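PDB 5ZF1: 5,10-methylenetetrahydrofolate dehydrogenase from Bombyx mori, which probably catalyses the NADP+-dependent oxidation of 5,10-methylenetetrahydrofolate to 5,10-methenyltetrahydrofolate in folate-dependent one-carbon metabolism. Local coordinates for residues 34-39 and 65-70; 108-113 and 120-125; 176-181 and 188-193. All coordinates share one frame; numbering follows the deposited sequence.

Contact 1 of 3, residues 34-39 and 65-70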
loop_
_atom_site.group_PDB
_atom_site.type_symbol
_atom_site.label_atom_id
_atom_site.label_comp_id
_atom_site.label_asym_id
_atom_site.label_seq_id
_atom_site.Cartn_x
_atom_site.Cartn_y
_atom_site.Cartn_z
ATOM N N THR B 34 5.309 24.539 13.818
ATOM C CA THR B 34 3.962 25.047 14.040
ATOM C C THR B 34 2.940 24.096 13.438
ATOM O O THR B 34 3.149 23.573 12.340
ATOM C CB THR B 34 3.788 26.429 13.417
ATOM O OG1 THR B 34 4.023 26.341 12.007
ATOM C CG2 THR B 34 4.780 27.424 14.036
ATOM N N ILE B 35 1.836 23.892 14.157
ATOM C CA ILE B 35 0.731 23.054 13.706
ATOM C C ILE B 35 -0.580 23.817 13.857
ATOM O O ILE B 35 -0.790 24.548 14.833
ATOM C CB ILE B 35 0.686 21.706 14.462
ATOM C CG1 ILE B 35 -0.475 20.847 13.955
ATOM C CG2 ILE B 35 0.579 21.894 15.959
ATOM C CD1 ILE B 35 -0.523 19.475 14.570
ATOM N N ARG B 36 -1.458 23.653 12.874
ATOM C CA ARG B 36 -2.812 24.191 12.911
ATOM C C ARG B 36 -3.773 23.018 12.843
ATOM O O ARG B 36 -3.686 22.197 11.925
ATOM C CB ARG B 36 -3.055 25.154 11.753
ATOM C CG ARG B 36 -2.057 26.297 11.691
ATOM C CD ARG B 36 -2.278 27.291 12.837
ATOM N NE ARG B 36 -1.299 28.378 12.802
ATOM C CZ ARG B 36 -0.228 28.455 13.584
ATOM N NH1 ARG B 36 0.015 27.515 14.492
ATOM N NH2 ARG B 36 0.600 29.482 13.463
ATOM N N CYS B 37 -4.669 22.926 13.818
ATOM C CA CYS B 37 -5.661 21.860 13.883
ATOM C C CYS B 37 -7.036 22.448 13.597
ATOM O O CYS B 37 -7.517 23.296 14.358
ATOM C CB CYS B 37 -5.647 21.178 15.253
ATOM S SG CYS B 37 -4.054 20.455 15.733
ATOM N N ILE B 38 -7.668 21.990 12.516
ATOM C CA ILE B 38 -8.993 22.464 12.137
ATOM C C ILE B 38 -10.030 21.559 12.780
ATOM O O ILE B 38 -9.965 20.329 12.650
ATOM C CB ILE B 38 -9.156 22.498 10.610
ATOM C CG1 ILE B 38 -8.215 23.529 10.003
ATOM C CG2 ILE B 38 -10.598 22.816 10.239
ATOM C CD1 ILE B 38 -8.223 23.538 8.486
ATOM N N ILE B 39 -10.974 22.175 13.487
ATOM C CA ILE B 39 -12.053 21.507 14.210
ATOM C C ILE B 39 -13.362 21.974 13.599
ATOM O O ILE B 39 -13.659 23.175 13.607
ATOM C CB ILE B 39 -12.030 21.838 15.713
ATOM C CG1 ILE B 39 -11.095 20.924 16.483
ATOM C CG2 ILE B 39 -13.408 21.655 16.312
ATOM C CD1 ILE B 39 -11.652 19.532 16.635
ATOM N N LEU B 65 -2.096 25.891 17.196
ATOM C CA LEU B 65 -3.249 26.782 17.192
ATOM C C LEU B 65 -4.439 26.014 16.642
ATOM O O LEU B 65 -4.315 25.326 15.625
ATOM C CB LEU B 65 -2.977 28.028 16.347
ATOM C CG LEU B 65 -4.056 29.104 16.298
ATOM C CD1 LEU B 65 -3.496 30.412 16.853
ATOM C CD2 LEU B 65 -4.567 29.293 14.877
ATOM N N THR B 66 -5.576 26.105 17.323
ATOM C CA THR B 66 -6.786 25.407 16.910
ATOM C C THR B 66 -7.690 26.373 16.160
ATOM O O THR B 66 -7.950 27.482 16.636
ATOM C CB THR B 66 -7.522 24.825 18.116
ATOM O OG1 THR B 66 -6.645 23.948 18.832
ATOM C CG2 THR B 66 -8.750 24.048 17.665
ATOM N N ILE B 67 -8.160 25.955 14.990
ATOM C CA ILE B 67 -9.080 26.748 14.185
ATOM C C ILE B 67 -10.432 26.061 14.251
ATOM O O ILE B 67 -10.607 24.958 13.717
ATOM C CB ILE B 67 -8.603 26.895 12.738
ATOM C CG1 ILE B 67 -7.300 27.691 12.682
ATOM C CG2 ILE B 67 -9.676 27.572 11.907
ATOM C CD1 ILE B 67 -6.218 27.008 11.898
ATOM N N ASN B 68 -11.388 26.702 14.918
ATOM C CA ASN B 68 -12.713 26.131 15.099
ATOM C C ASN B 68 -13.630 26.585 13.971
ATOM O O ASN B 68 -13.653 27.768 13.613
ATOM C CB ASN B 68 -13.293 26.532 16.456
ATOM C CG ASN B 68 -12.497 25.978 17.617
ATOM O OD1 ASN B 68 -12.793 24.896 18.126
ATOM N ND2 ASN B 68 -11.477 26.716 18.044
ATOM N N ARG B 69 -14.369 25.641 13.401
ATOM C CA ARG B 69 -15.366 25.955 12.395
ATOM C C ARG B 69 -16.679 25.297 12.789
ATOM O O ARG B 69 -16.716 24.365 13.597
ATOM C CB ARG B 69 -14.917 25.513 10.991
ATOM C CG ARG B 69 -13.787 26.369 10.399
ATOM C CD ARG B 69 -14.209 27.832 10.222
ATOM N NE ARG B 69 -13.210 28.627 9.504
ATOM C CZ ARG B 69 -12.330 29.442 10.084
ATOM N NH1 ARG B 69 -12.308 29.580 11.404
ATOM N NH2 ARG B 69 -11.467 30.121 9.344
ATOM N N ASP B 70 -17.766 25.804 12.226
ATOM C CA ASP B 70 -19.087 25.327 12.598
ATOM C C ASP B 70 -19.483 24.119 11.756
ATOM O O ASP B 70 -18.991 23.915 10.643
ATOM C CB ASP B 70 -20.110 26.451 12.458
ATOM C CG ASP B 70 -19.572 27.780 12.960
ATOM O OD1 ASP B 70 -19.032 28.553 12.138
ATOM O OD2 ASP B 70 -19.664 28.040 14.180
#
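Arg-36 and Leu-65 cross obliquely on one face of a parallel pair of strands, 34-40 and 63-69, joined through helix 44-60 as a beta-alpha-beta unit in the catalytic domain. The arginine chain bends at its second torsion (chi2 -71°), which brings CD to within 3.7 Å of Leu-65 CD2. Beyond it the guanidinium reaches past the leucine, NH1 lying 3.6 Å from Leu-65 CB. That NH1 also donates to Ile-35 O from above the carbonyl plane, while Leu-65 N donates to the same oxygen nearly in line with its C=O bond, so one carbonyl carries both a rung of the ladder and the arginine tip. Further along this face Ile-67 places CD1 3.7 Å from Arg-36 CB, so the long arginine serves as hydrocarbon near its root and as a donor at its end. Ile-38, on the same face, is buried against Leu-78, Ile-82 and Leu-85 of helix 75-87, where a branched apolar chain fits well.

The other face bears Ile-39, Thr-66 and Asn-68, and helix 44-60 packs on it through His-47 and Val-50. Ile-39 and Asn-68 point the same way side by side, with Ile-39 CG2 3.8 Å from Asn-68 OD1. Thr-66 offers its methyl CG2 to Ile-39 CG1 at 4.1 Å.

Five backbone hydrogen bonds alternate between the strands. Arg-69, whose N gives the last of them to Ile-39 O, forms a salt bridge with Glu-81 through its guanidinium, and Ile-67 CG2 lies 3.3 Å above the plane of that group, offset toward its rim.

Contact 2 of 3, residues 108-113 and 120-125; sequences RVCDAI and DGFHII
His-123 reaches from the N-cap position of helix 124-131 to residues 110-113, where helix 106-112 runs out into the following loop. Its CB sits 3.9 Å from Cys-110 O. CG, anti to the backbone N (chi1 -167°), carries the ring in among carbonyl oxygens: CD2 is 3.0 Å from Ile-113 O, and NE2 is 3.1 Å from Asp-111 O. ND1 turns back to its own helix and accepts from Ile-125 N at 3.0 Å, the donor lying in the ring plane, which makes this a side-chain N-cap. Over the centre of one ring face stands Asp-111 OD1, 4.1 Å above the plane. That oxygen accepts from Ile-124 N at 3.1 Å and also forms a salt bridge with Arg-107, which bonds to Phe-122 O as well. Away from the imidazole, Cys-110 SG packs 3.7 Å from Phe-122 CB, oblique to the phenylalanine ring. An alanine in place of His-123 would probably leave Ile-125 N without its capping acceptor and open a gap under the Asp-111 carboxylate. Asp-111 and His-123 accept from successive N-H groups at the start of helix 124-131; the Asp-111 bond ties it to helix 106-112, and the negative carboxylate probably also interacts favourably with the helix dipole.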
loop_
_atom_site.group_PDB
_atom_site.type_symbol
_atom_site.label_atom_id
_atom_site.label_comp_id
_atom_site.label_asym_id
_atom_site.label_seq_id
_atom_site.Cartn_x
_atom_site.Cartn_y
_atom_site.Cartn_z
ATOM N N ARG B 108 -11.538 14.269 -0.427
ATOM C CA ARG B 108 -11.112 15.551 -0.979
ATOM C C ARG B 108 -10.364 16.370 0.063
ATOM O O ARG B 108 -9.386 17.060 -0.257
ATOM C CB ARG B 108 -12.322 16.332 -1.502
ATOM C CG ARG B 108 -12.493 16.262 -3.009
ATOM C CD ARG B 108 -13.802 16.896 -3.453
ATOM N NE ARG B 108 -14.370 16.201 -4.604
ATOM C CZ ARG B 108 -15.663 16.190 -4.911
ATOM N NH1 ARG B 108 -16.534 16.843 -4.150
ATOM N NH2 ARG B 108 -16.086 15.528 -5.980
ATOM N N VAL B 109 -10.808 16.294 1.316
ATOM C CA VAL B 109 -10.150 17.027 2.394
ATOM C C VAL B 109 -8.724 16.528 2.580
ATOM O O VAL B 109 -7.770 17.317 2.630
ATOM C CB VAL B 109 -10.962 16.895 3.691
ATOM C CG1 VAL B 109 -10.240 17.579 4.845
ATOM C CG2 VAL B 109 -12.357 17.469 3.492
ATOM N N CYS B 110 -8.561 15.212 2.701
ATOM C CA CYS B 110 -7.230 14.645 2.908
ATOM C C CYS B 110 -6.276 15.074 1.802
ATOM O O CYS B 110 -5.118 15.414 2.069
ATOM C CB CYS B 110 -7.309 13.116 2.978
ATOM S SG CYS B 110 -8.061 12.428 4.482
ATOM N N ASP B 111 -6.755 15.102 0.555
ATOM C CA ASP B 111 -5.901 15.383 -0.589
ATOM C C ASP B 111 -5.741 16.871 -0.869
ATOM O O ASP B 111 -4.911 17.242 -1.708
ATOM C CB ASP B 111 -6.434 14.653 -1.830
ATOM C CG ASP B 111 -6.378 13.141 -1.681
ATOM O OD1 ASP B 111 -5.548 12.660 -0.884
ATOM O OD2 ASP B 111 -7.139 12.415 -2.367
ATOM N N ALA B 112 -6.486 17.731 -0.163
ATOM C CA ALA B 112 -6.314 19.175 -0.277
ATOM C C ALA B 112 -5.157 19.687 0.564
ATOM O O ALA B 112 -4.616 20.754 0.263
ATOM C CB ALA B 112 -7.599 19.899 0.142
ATOM N N ILE B 113 -4.774 18.958 1.614
ATOM C CA ILE B 113 -3.650 19.383 2.443
ATOM C C ILE B 113 -2.353 19.159 1.684
ATOM O O ILE B 113 -2.119 18.077 1.132
ATOM C CB ILE B 113 -3.654 18.623 3.776
ATOM C CG1 ILE B 113 -4.996 18.820 4.486
ATOM C CG2 ILE B 113 -2.484 19.070 4.652
ATOM C CD1 ILE B 113 -5.133 18.033 5.783
ATOM N N ASP B 120 -1.029 14.101 9.367
ATOM C CA ASP B 120 -1.709 12.818 9.514
ATOM C C ASP B 120 -1.247 11.791 8.494
ATOM O O ASP B 120 -1.542 10.596 8.668
ATOM C CB ASP B 120 -3.222 12.985 9.364
ATOM C CG ASP B 120 -3.941 13.096 10.698
ATOM O OD1 ASP B 120 -3.579 12.383 11.658
ATOM O OD2 ASP B 120 -4.888 13.904 10.774
ATOM N N GLY B 121 -0.564 12.223 7.439
ATOM C CA GLY B 121 -0.076 11.297 6.431
ATOM C C GLY B 121 -1.160 10.643 5.614
ATOM O O GLY B 121 -0.937 9.566 5.055
ATOM N N PHE B 122 -2.318 11.275 5.495
ATOM C CA PHE B 122 -3.419 10.652 4.771
ATOM C C PHE B 122 -3.499 11.056 3.303
ATOM O O PHE B 122 -4.273 10.443 2.557
ATOM C CB PHE B 122 -4.753 10.967 5.452
ATOM C CG PHE B 122 -4.922 10.318 6.809
ATOM C CD1 PHE B 122 -4.324 9.096 7.104
ATOM C CD2 PHE B 122 -5.657 10.951 7.790
ATOM C CE1 PHE B 122 -4.483 8.518 8.357
ATOM C CE2 PHE B 122 -5.813 10.385 9.043
ATOM C CZ PHE B 122 -5.233 9.171 9.328
ATOM N N HIS B 123 -2.722 12.039 2.863
ATOM C CA HIS B 123 -2.715 12.423 1.455
ATOM C C HIS B 123 -2.240 11.252 0.596
ATOM O O HIS B 123 -1.313 10.528 0.974
ATOM C CB HIS B 123 -1.798 13.638 1.262
ATOM C CG HIS B 123 -1.933 14.311 -0.069
ATOM N ND1 HIS B 123 -1.497 13.736 -1.244
ATOM C CD2 HIS B 123 -2.416 15.532 -0.403
ATOM C CE1 HIS B 123 -1.739 14.560 -2.249
ATOM N NE2 HIS B 123 -2.296 15.656 -1.765
ATOM N N ILE B 124 -2.864 11.076 -0.577
ATOM C CA ILE B 124 -2.531 9.915 -1.404
ATOM C C ILE B 124 -1.048 9.874 -1.751
ATOM O O ILE B 124 -0.463 8.787 -1.856
ATOM C CB ILE B 124 -3.418 9.865 -2.670
ATOM C CG1 ILE B 124 -3.341 11.172 -3.443
ATOM C CG2 ILE B 124 -4.844 9.499 -2.288
ATOM C CD1 ILE B 124 -3.919 11.082 -4.847
ATOM N N ILE B 125 -0.406 11.039 -1.914
ATOM C CA ILE B 125 1.028 11.051 -2.194
ATOM C C ILE B 125 1.807 10.493 -1.013
ATOM O O ILE B 125 2.774 9.745 -1.187
ATOM C CB ILE B 125 1.498 12.469 -2.569
ATOM C CG1 ILE B 125 0.977 12.837 -3.969
ATOM C CG2 ILE B 125 3.015 12.571 -2.523
ATOM C CD1 ILE B 125 1.197 14.302 -4.362
#

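Contact 3 of 3, residues 176-181 and 188-193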
loop_
_atom_site.group_PDB
_atom_site.type_symbol
_atom_site.label_atom_id
_atom_site.label_comp_id
_atom_site.label_asym_id
_atom_site.label_seq_id
_atom_site.Cartn_x
_atom_site.Cartn_y
_atom_site.Cartn_z
ATOM N N MET B 176 1.618 -2.488 6.256
ATOM C CA MET B 176 2.629 -2.089 5.280
ATOM C C MET B 176 3.986 -1.910 5.942
ATOM O O MET B 176 5.009 -2.350 5.405
ATOM C CB MET B 176 2.196 -0.801 4.574
ATOM C CG MET B 176 3.061 -0.392 3.379
ATOM S SD MET B 176 3.018 -1.517 1.951
ATOM C CE MET B 176 1.289 -1.558 1.503
ATOM N N MET B 177 4.014 -1.270 7.100
ATOM C CA MET B 177 5.265 -1.029 7.824
ATOM C C MET B 177 5.836 -2.316 8.382
ATOM O O MET B 177 7.054 -2.510 8.411
ATOM C CB MET B 177 5.045 -0.068 8.986
ATOM C CG MET B 177 4.165 1.092 8.694
ATOM S SD MET B 177 4.943 2.561 9.276
ATOM C CE MET B 177 6.300 2.488 8.144
ATOM N N LEU B 178 4.962 -3.180 8.881
ATOM C CA LEU B 178 5.421 -4.410 9.500
ATOM C C LEU B 178 6.179 -5.285 8.515
ATOM O O LEU B 178 7.064 -6.058 8.920
ATOM C CB LEU B 178 4.221 -5.159 10.078
ATOM C CG LEU B 178 3.936 -5.063 11.567
ATOM C CD1 LEU B 178 3.702 -3.641 12.016
ATOM C CD2 LEU B 178 2.734 -5.933 11.862
ATOM N N HIS B 179 5.840 -5.210 7.228
ATOM C CA HIS B 179 6.565 -5.969 6.217
ATOM C C HIS B 179 7.492 -5.070 5.395
ATOM O O HIS B 179 7.902 -5.440 4.298
ATOM C CB HIS B 179 5.609 -6.798 5.343
ATOM C CG HIS B 179 4.723 -6.018 4.409
ATOM N ND1 HIS B 179 5.182 -5.443 3.246
ATOM C CD2 HIS B 179 3.381 -5.814 4.419
ATOM C CE1 HIS B 179 4.178 -4.861 2.612
ATOM N NE2 HIS B 179 3.071 -5.074 3.304
ATOM N N SER B 180 7.881 -3.919 5.937
ATOM C CA SER B 180 8.814 -3.086 5.190
ATOM C C SER B 180 10.174 -3.768 5.154
ATOM O O SER B 180 10.497 -4.579 6.019
ATOM C CB SER B 180 8.901 -1.684 5.794
ATOM O OG SER B 180 8.912 -1.718 7.210
ATOM N N ASP B 181 10.938 -3.494 4.097
ATOM C CA ASP B 181 12.324 -3.947 4.004
ATOM C C ASP B 181 13.210 -2.856 4.579
ATOM O O ASP B 181 13.196 -1.718 4.098
ATOM C CB ASP B 181 12.722 -4.269 2.566
ATOM C CG ASP B 181 14.158 -4.799 2.462
ATOM O OD1 ASP B 181 14.736 -5.157 3.508
ATOM O OD2 ASP B 181 14.704 -4.851 1.342
ATOM N N LEU B 188 12.000 2.318 7.587
ATOM C CA LEU B 188 11.045 1.834 8.582
ATOM C C LEU B 188 10.815 0.332 8.467
ATOM O O LEU B 188 9.683 -0.156 8.575
ATOM C CB LEU B 188 9.745 2.623 8.450
ATOM C CG LEU B 188 9.951 4.138 8.651
ATOM C CD1 LEU B 188 8.651 4.888 8.918
ATOM C CD2 LEU B 188 10.953 4.434 9.763
ATOM N N GLY B 189 11.908 -0.413 8.290
ATOM C CA GLY B 189 11.875 -1.788 7.832
ATOM C C GLY B 189 11.873 -2.863 8.894
ATOM O O GLY B 189 12.906 -3.193 9.486
ATOM N N MET B 190 10.705 -3.466 9.080
ATOM C CA MET B 190 10.520 -4.469 10.113
ATOM C C MET B 190 10.624 -5.899 9.604
ATOM O O MET B 190 10.976 -6.788 10.388
ATOM C CB MET B 190 9.166 -4.251 10.790
ATOM C CG MET B 190 8.833 -2.786 10.913
ATOM S SD MET B 190 7.786 -2.487 12.333
ATOM C CE MET B 190 8.971 -2.498 13.670
ATOM N N ASP B 191 10.320 -6.149 8.328
ATOM C CA ASP B 191 10.611 -7.437 7.689
ATOM C C ASP B 191 9.883 -8.606 8.353
ATOM O O ASP B 191 10.335 -9.742 8.297
ATOM C CB ASP B 191 12.135 -7.699 7.658
ATOM C CG ASP B 191 12.839 -6.886 6.581
ATOM O OD1 ASP B 191 12.513 -7.105 5.398
ATOM O OD2 ASP B 191 13.706 -6.022 6.900
ATOM N N ALA B 192 8.722 -8.358 8.942
ATOM C CA ALA B 192 7.889 -9.461 9.401
ATOM C C ALA B 192 7.141 -10.099 8.229
ATOM O O ALA B 192 6.968 -9.494 7.168
ATOM C CB ALA B 192 6.883 -8.980 10.446
ATOM N N THR B 193 6.686 -11.336 8.448
ATOM C CA THR B 193 5.762 -12.030 7.551
ATOM C C THR B 193 4.352 -11.705 8.043
ATOM O O THR B 193 3.966 -12.143 9.119
ATOM C CB THR B 193 6.010 -13.538 7.597
ATOM O OG1 THR B 193 7.375 -13.813 7.251
ATOM C CG2 THR B 193 5.077 -14.275 6.612
#
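Leu-188 lies side by side with Met-177, its CD1 close to the methionine CE. Met-177 has a second conformer, so the tightness of that pair is doubtful, but two flexible apolar chains suit the place where Val-138 touches both. The contact folds the link between helix 171-178 and strand 193-197 of the Rossmann-type NAD(P)-binding domain back against the helix end.

Gly-189 follows, passing 3.7 Å by its CA from Asp-181 C. On this backbone a CB would clash with Asp-181 C, so glycine suits the place. At Met-190, CB lies 3.3 Å from Leu-178 O, and the side chain extends to Val-146 and Lys-150 of helix 140-151. Asp-191 turns the backbone with a positive phi (62°), and its N makes a weak hydrogen bond to Ser-180 O. Its OD1 comes 3.5 Å from Asp-181 OD1, the two carboxylate planes standing 66° apart. Ala-192 then donates from N to Leu-178 O at 2.8 Å, in the carbonyl plane, and so satisfies an acceptor left at the end of the helix. Its CB lies 3.3 Å from the same oxygen and also touches Ala-161, where a small side chain suits the close packing. Thr-193 opens the strand and bonds through OG1 to Thr-201 of the second subunit.

Two like charges held this near would be expected to repel. Arg-199 of the second subunit forms a salt bridge with Asp-181 OD2, and Arg-166 of that subunit forms one with Asp-191 OD1. Dimerisation therefore probably offsets the repulsion, and the turn presents its paired acids as docking sites for the partner's arginines.

From the N terminus the three contacts follow one another in series, none nested in or crossing another. Contact 1 closes a loop of 25 residues, mostly helix 44-60, and joins two strands of the catalytic domain. Contact 2 closes a short helix-free loop of six residues, tying helix 106-112, on the catalytic side, to helix 124-131, on the NAD(P)-binding side. Contact 3 closes another six-residue loop, leading from helix 171-178 into strand 193-197, an outermost strand of the larger sheet within this chain. Contacts 1 and 3 lie on opposite sides of the chain's centre, their own centres about 34 Å apart. Contacts 2 and 3 both touch the second subunit.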